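Local coordinates for protein Exo-beta-1,3-glucanase (Streptomyces sp. SirexAA-E, PDB 4PEY) that hydrolyses laminarin and laminarioligosaccharides as a secreted exo-beta-1,3-glucanase, working from the non-reducing ends and yielding glucose and laminaribiose, at residues A[171-182]-A[189-200]. The protein carries 1 engineered substitution. Numbering follows the deposited sequence.
With BGC (beta-D-glucopyranose), chain B; BGC (beta-D-glucopyranose), chain C.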
loop_
_atom_site.group_PDB
_atom_site.type_symbol
_atom_site.label_atom_id
_atom_site.label_comp_id
_atom_site.label_asym_id
_atom_site.label_seq_id
_atom_site.Cartn_x
_atom_site.Cartn_y
_atom_site.Cartn_z
ATOM N N SER A 171 -2.998 0.375 20.071
ATOM C CA SER A 171 -3.649 1.610 19.625
ATOM C C SER A 171 -3.905 1.749 18.114
ATOM O O SER A 171 -4.591 2.684 17.688
ATOM C CB SER A 171 -2.823 2.808 20.091
ATOM O OG SER A 171 -1.463 2.645 19.726
ATOM N N GLN A 172 -3.359 0.844 17.302
ATOM C CA GLN A 172 -3.621 0.869 15.864
ATOM C C GLN A 172 -5.106 0.949 15.550
ATOM O O GLN A 172 -5.877 0.121 16.015
ATOM C CB GLN A 172 -3.039 -0.377 15.194
ATOM C CG GLN A 172 -1.524 -0.355 15.022
ATOM C CD GLN A 172 -1.082 0.585 13.912
ATOM O OE1 GLN A 172 -1.908 1.177 13.215
ATOM N NE2 GLN A 172 0.223 0.729 13.749
ATOM N N GLN A 173 -5.502 1.932 14.743
ATOM C CA GLN A 173 -6.910 2.126 14.391
ATOM C C GLN A 173 -7.485 0.951 13.609
ATOM O O GLN A 173 -8.619 0.509 13.838
ATOM C CB GLN A 173 -7.075 3.386 13.548
ATOM C CG GLN A 173 -6.753 4.679 14.245
ATOM C CD GLN A 173 -6.568 5.823 13.260
ATOM O OE1 GLN A 173 -6.902 5.714 12.062
ATOM N NE2 GLN A 173 -6.011 6.918 13.746
ATOM N N GLN A 174 -6.699 0.475 12.653
ATOM C CA GLN A 174 -7.174 -0.500 11.692
ATOM C C GLN A 174 -5.981 -1.284 11.171
ATOM O O GLN A 174 -4.831 -0.882 11.383
ATOM C CB GLN A 174 -7.947 0.187 10.552
ATOM C CG GLN A 174 -7.102 1.049 9.593
ATOM C CD GLN A 174 -6.858 2.472 10.082
ATOM O OE1 GLN A 174 -7.787 3.188 10.483
ATOM N NE2 GLN A 174 -5.602 2.900 10.023
ATOM N N TRP A 175 -6.241 -2.401 10.500
ATOM C CA TRP A 175 -5.164 -3.223 9.962
ATOM C C TRP A 175 -5.715 -4.208 8.958
ATOM O O TRP A 175 -6.852 -4.658 9.111
ATOM C CB TRP A 175 -4.434 -3.982 11.084
ATOM C CG TRP A 175 -3.049 -4.374 10.686
ATOM C CD1 TRP A 175 -2.664 -5.510 10.020
ATOM C CD2 TRP A 175 -1.864 -3.594 10.869
ATOM N NE1 TRP A 175 -1.306 -5.489 9.800
ATOM C CE2 TRP A 175 -0.792 -4.325 10.311
ATOM C CE3 TRP A 175 -1.602 -2.355 11.474
ATOM C CZ2 TRP A 175 0.529 -3.854 10.334
ATOM C CZ3 TRP A 175 -0.292 -1.887 11.495
ATOM C CH2 TRP A 175 0.758 -2.637 10.924
ATOM N N TYR A 176 -4.908 -4.544 7.948
ATOM C CA TYR A 176 -5.217 -5.634 7.021
ATOM C C TYR A 176 -4.114 -6.683 7.030
ATOM O O TYR A 176 -2.935 -6.359 6.887
ATOM C CB TYR A 176 -5.420 -5.119 5.588
ATOM C CG TYR A 176 -5.726 -6.224 4.587
ATOM C CD1 TYR A 176 -6.761 -7.135 4.815
ATOM C CD2 TYR A 176 -4.981 -6.363 3.418
ATOM C CE1 TYR A 176 -7.044 -8.142 3.899
ATOM C CE2 TYR A 176 -5.262 -7.367 2.494
ATOM C CZ TYR A 176 -6.293 -8.248 2.737
ATOM O OH TYR A 176 -6.558 -9.235 1.813
ATOM N N THR A 177 -4.509 -7.941 7.192
ATOM C CA THR A 177 -3.585 -9.066 7.146
ATOM C C THR A 177 -4.123 -10.062 6.132
ATOM O O THR A 177 -5.311 -10.416 6.199
ATOM C CB THR A 177 -3.453 -9.762 8.530
ATOM O OG1 THR A 177 -3.163 -8.790 9.542
ATOM C CG2 THR A 177 -2.369 -10.849 8.518
ATOM N N ARG A 178 -3.294 -10.517 5.192
ATOM C CA ARG A 178 -3.752 -11.600 4.314
ATOM C C ARG A 178 -2.750 -12.730 4.158
ATOM O O ARG A 178 -1.533 -12.534 4.246
ATOM C CB ARG A 178 -4.151 -11.088 2.925
ATOM C CG ARG A 178 -3.032 -10.690 2.017
ATOM C CD ARG A 178 -3.434 -10.723 0.509
ATOM N NE ARG A 178 -2.263 -10.349 -0.277
ATOM C CZ ARG A 178 -1.239 -11.164 -0.533
ATOM N NH1 ARG A 178 -1.263 -12.431 -0.126
ATOM N NH2 ARG A 178 -0.186 -10.711 -1.199
ATOM N N ASP A 179 -3.307 -13.925 3.974
ATOM C CA ASP A 179 -2.566 -15.109 3.546
ATOM C C ASP A 179 -1.333 -15.318 4.413
ATOM O O ASP A 179 -0.199 -15.310 3.940
ATOM C CB ASP A 179 -2.228 -14.977 2.060
ATOM C CG ASP A 179 -3.476 -14.791 1.215
ATOM O OD1 ASP A 179 -4.562 -15.183 1.695
ATOM O OD2 ASP A 179 -3.389 -14.251 0.097
ATOM N N SER A 180 -1.602 -15.488 5.701
ATOM C CA SER A 180 -0.579 -15.488 6.737
ATOM C C SER A 180 -0.943 -16.486 7.826
ATOM O O SER A 180 -1.991 -17.133 7.770
ATOM C CB SER A 180 -0.431 -14.083 7.350
ATOM O OG SER A 180 0.133 -13.147 6.437
ATOM N N SER A 181 -0.070 -16.594 8.816
ATOM C CA SER A 181 -0.303 -17.405 9.999
ATOM C C SER A 181 0.069 -16.583 11.227
ATOM O O SER A 181 1.144 -15.990 11.264
ATOM C CB SER A 181 0.527 -18.691 9.936
ATOM O OG SER A 181 0.499 -19.392 11.166
ATOM N N VAL A 182 -0.820 -16.518 12.215
ATOM C CA VAL A 182 -0.495 -15.835 13.473
ATOM C C VAL A 182 -0.776 -16.751 14.667
ATOM O O VAL A 182 -1.729 -17.545 14.644
ATOM C CB VAL A 182 -1.283 -14.497 13.643
ATOM C CG1 VAL A 182 -0.968 -13.546 12.497
ATOM C CG2 VAL A 182 -2.792 -14.737 13.774
ATOM N N VAL A 189 -9.518 -2.243 17.184
ATOM C CA VAL A 189 -9.914 -0.892 17.574
ATOM C C VAL A 189 -11.103 -0.434 16.722
ATOM O O VAL A 189 -12.233 -0.428 17.219
ATOM C CB VAL A 189 -8.719 0.077 17.471
ATOM C CG1 VAL A 189 -9.136 1.510 17.797
ATOM C CG2 VAL A 189 -7.623 -0.389 18.429
ATOM N N TRP A 190 -10.872 -0.095 15.450
ATOM C CA TRP A 190 -11.987 0.272 14.560
ATOM C C TRP A 190 -12.253 -0.735 13.440
ATOM O O TRP A 190 -13.410 -0.953 13.071
ATOM C CB TRP A 190 -11.759 1.643 13.911
ATOM C CG TRP A 190 -11.664 2.795 14.874
ATOM C CD1 TRP A 190 -12.062 2.825 16.180
ATOM C CD2 TRP A 190 -11.091 4.073 14.596
ATOM N NE1 TRP A 190 -11.783 4.057 16.729
ATOM C CE2 TRP A 190 -11.191 4.843 15.774
ATOM C CE3 TRP A 190 -10.524 4.649 13.455
ATOM C CZ2 TRP A 190 -10.721 6.152 15.852
ATOM C CZ3 TRP A 190 -10.063 5.947 13.529
ATOM C CH2 TRP A 190 -10.164 6.688 14.722
ATOM N N ASN A 191 -11.199 -1.337 12.886
ATOM C CA ASN A 191 -11.373 -2.190 11.710
ATOM C C ASN A 191 -10.175 -3.086 11.474
ATOM O O ASN A 191 -9.236 -2.691 10.782
ATOM C CB ASN A 191 -11.626 -1.333 10.460
ATOM C CG ASN A 191 -11.646 -2.151 9.166
ATOM O OD1 ASN A 191 -11.906 -3.354 9.177
ATOM N ND2 ASN A 191 -11.347 -1.492 8.046
ATOM N N MET A 192 -10.172 -4.264 12.046
ATOM C CA MET A 192 -9.175 -5.262 11.760
ATOM C C MET A 192 -9.726 -6.331 10.826
ATOM O O MET A 192 -10.643 -7.040 11.163
ATOM C CB MET A 192 -8.654 -5.909 13.054
ATOM C CG MET A 192 -7.628 -5.130 13.871
ATOM S SD MET A 192 -7.937 -3.347 14.154
ATOM C CE MET A 192 -6.407 -2.880 14.958
ATOM N N THR A 193 -9.187 -6.370 9.626
ATOM C CA THR A 193 -9.672 -7.266 8.584
ATOM C C THR A 193 -8.620 -8.334 8.246
ATOM O O THR A 193 -7.408 -8.056 8.208
ATOM C CB THR A 193 -10.072 -6.463 7.313
ATOM O OG1 THR A 193 -11.182 -5.613 7.620
ATOM C CG2 THR A 193 -10.457 -7.375 6.148
ATOM N N PHE A 194 -9.100 -9.556 8.021
ATOM C CA PHE A 194 -8.270 -10.726 7.745
ATOM C C PHE A 194 -8.827 -11.472 6.538
ATOM O O PHE A 194 -10.035 -11.712 6.475
ATOM C CB PHE A 194 -8.256 -11.679 8.948
ATOM C CG PHE A 194 -7.992 -11.004 10.268
ATOM C CD1 PHE A 194 -9.029 -10.414 10.985
ATOM C CD2 PHE A 194 -6.709 -10.968 10.801
ATOM C CE1 PHE A 194 -8.787 -9.789 12.199
ATOM C CE2 PHE A 194 -6.462 -10.345 12.026
ATOM C CZ PHE A 194 -7.499 -9.755 12.724
ATOM N N SER A 195 -7.978 -11.865 5.593
ATOM C CA SER A 195 -8.411 -12.859 4.600
ATOM C C SER A 195 -7.323 -13.918 4.453
ATOM O O SER A 195 -6.162 -13.592 4.271
ATOM C CB SER A 195 -8.761 -12.221 3.242
ATOM O OG SER A 195 -7.654 -11.593 2.612
ATOM N N GLY A 196 -7.704 -15.189 4.566
ATOM C CA GLY A 196 -6.746 -16.277 4.454
ATOM C C GLY A 196 -5.713 -16.325 5.569
ATOM O O GLY A 196 -4.578 -16.747 5.353
ATOM N N VAL A 197 -6.092 -15.895 6.770
ATOM C CA VAL A 197 -5.144 -15.861 7.876
ATOM C C VAL A 197 -5.410 -16.993 8.863
ATOM O O VAL A 197 -6.429 -17.008 9.559
ATOM C CB VAL A 197 -5.190 -14.502 8.612
ATOM C CG1 VAL A 197 -4.217 -14.491 9.798
ATOM C CG2 VAL A 197 -4.875 -13.372 7.631
ATOM N N GLU A 198 -4.491 -17.952 8.906
ATOM C CA GLU A 198 -4.548 -19.014 9.897
ATOM C C GLU A 198 -4.299 -18.393 11.265
ATOM O O GLU A 198 -3.321 -17.669 11.457
ATOM C CB GLU A 198 -3.520 -20.101 9.576
ATOM C CG GLU A 198 -3.776 -20.755 8.222
ATOM C CD GLU A 198 -2.601 -21.558 7.691
ATOM O OE1 GLU A 198 -1.494 -21.469 8.259
ATOM O OE2 GLU A 198 -2.787 -22.279 6.689
ATOM N N GLY A 199 -5.206 -18.637 12.201
ATOM C CA GLY A 199 -5.081 -18.072 13.531
ATOM C C GLY A 199 -5.811 -16.752 13.719
ATOM O O GLY A 199 -5.794 -16.195 14.819
ATOM N N ALA A 200 -6.453 -16.250 12.664
ATOM C CA ALA A 200 -7.251 -15.027 12.774
ATOM C C ALA A 200 -8.395 -15.210 13.769
ATOM O O ALA A 200 -8.946 -16.307 13.906
ATOM C CB ALA A 200 -7.805 -14.620 11.412
HETATM C C2 BGC B . -6.798 8.263 16.623
HETATM C C3 BGC B . -6.674 9.722 16.201
HETATM C C4 BGC B . -7.844 10.533 16.739
HETATM C C5 BGC B . -7.934 10.314 18.244
HETATM C C6 BGC B . -9.093 11.096 18.846
HETATM C C1 BGC B . -7.020 8.152 18.128
HETATM O O1 BGC B . -7.286 6.803 18.455
HETATM O O2 BGC B . -5.636 7.555 16.251
HETATM O O3 BGC B . -6.664 9.748 14.720
HETATM O O4 BGC B . -7.651 11.905 16.452
HETATM O O5 BGC B . -8.135 8.942 18.486
HETATM O O6 BGC B . -9.049 10.954 20.255
HETATM C C2 BGC C . -5.592 10.108 12.636
HETATM C C3 BGC C . -4.857 11.112 11.758
HETATM C C4 BGC C . -5.515 12.478 11.878
HETATM C C5 BGC C . -5.589 12.876 13.342
HETATM C C6 BGC C . -6.248 14.242 13.486
HETATM C C1 BGC C . -5.776 10.625 14.057
HETATM O O2 BGC C . -4.831 8.920 12.690
HETATM O O3 BGC C . -4.977 10.586 10.418
HETATM O O4 BGC C . -4.775 13.416 11.120
HETATM O O5 BGC C . -6.361 11.915 14.041
HETATM O O6 BGC C . -6.249 14.618 14.848
HETATM O O HOH W 1 -5.567 -7.551 10.363
HETATM O O HOH W 2 -0.483 -21.733 10.776
#
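Gln-173 lies alongside the indole of Trp-190, its CG over one face of the six-membered ring, 4.0 Å from the centroid, in a CH-pi contact. With CG anti to the carbonyl carbon (chi1 -65°) and the chain extended beyond it, the side chain runs the same way as the indole and carries its amide to two glucose units; Gln-173 NE2 donates to O2 of each. Shortened to an alanine, this position would probably leave both sugar O2 atoms without their common amide donor and strip from the indole face the CG that now lies over it. Behind the site, strands 174-178 and 191-194 run parallel, 3° apart, and the packing is close. Thr-193 N donates almost straight to Trp-175 O, Thr-193 CG2 meets the Tyr-176 ring at CD1, and Tyr-176 OH hydrogen-bonds Ser-195 OG at 2.7 Å, the serine oxygen lying at the ring edge. On the face of Thr-177 and Phe-194, a water joins Thr-177 OG1 to Thr-193 O. Both strands then turn a corner side by side, at Asp-179 and at Ser-195/Gly-196, where Asp-179 N bonds to Ser-195 O. Past it the backbone ladder continues, with Val-182 N bonded to Glu-198 O, but at the solvent edge Ser-181 CB and Glu-198 OE1 meet only loosely, 3.8 Å apart, and a water links Ser-181 OG to that carboxylate oxygen. The principle illustrated is that of the parallel beta-helix: successive coils stack in register, strand on strand and corner on corner, while a loop at the coil's edge supplies a substrate-binding glutamine to the glucan site of this family 55 glycoside hydrolase.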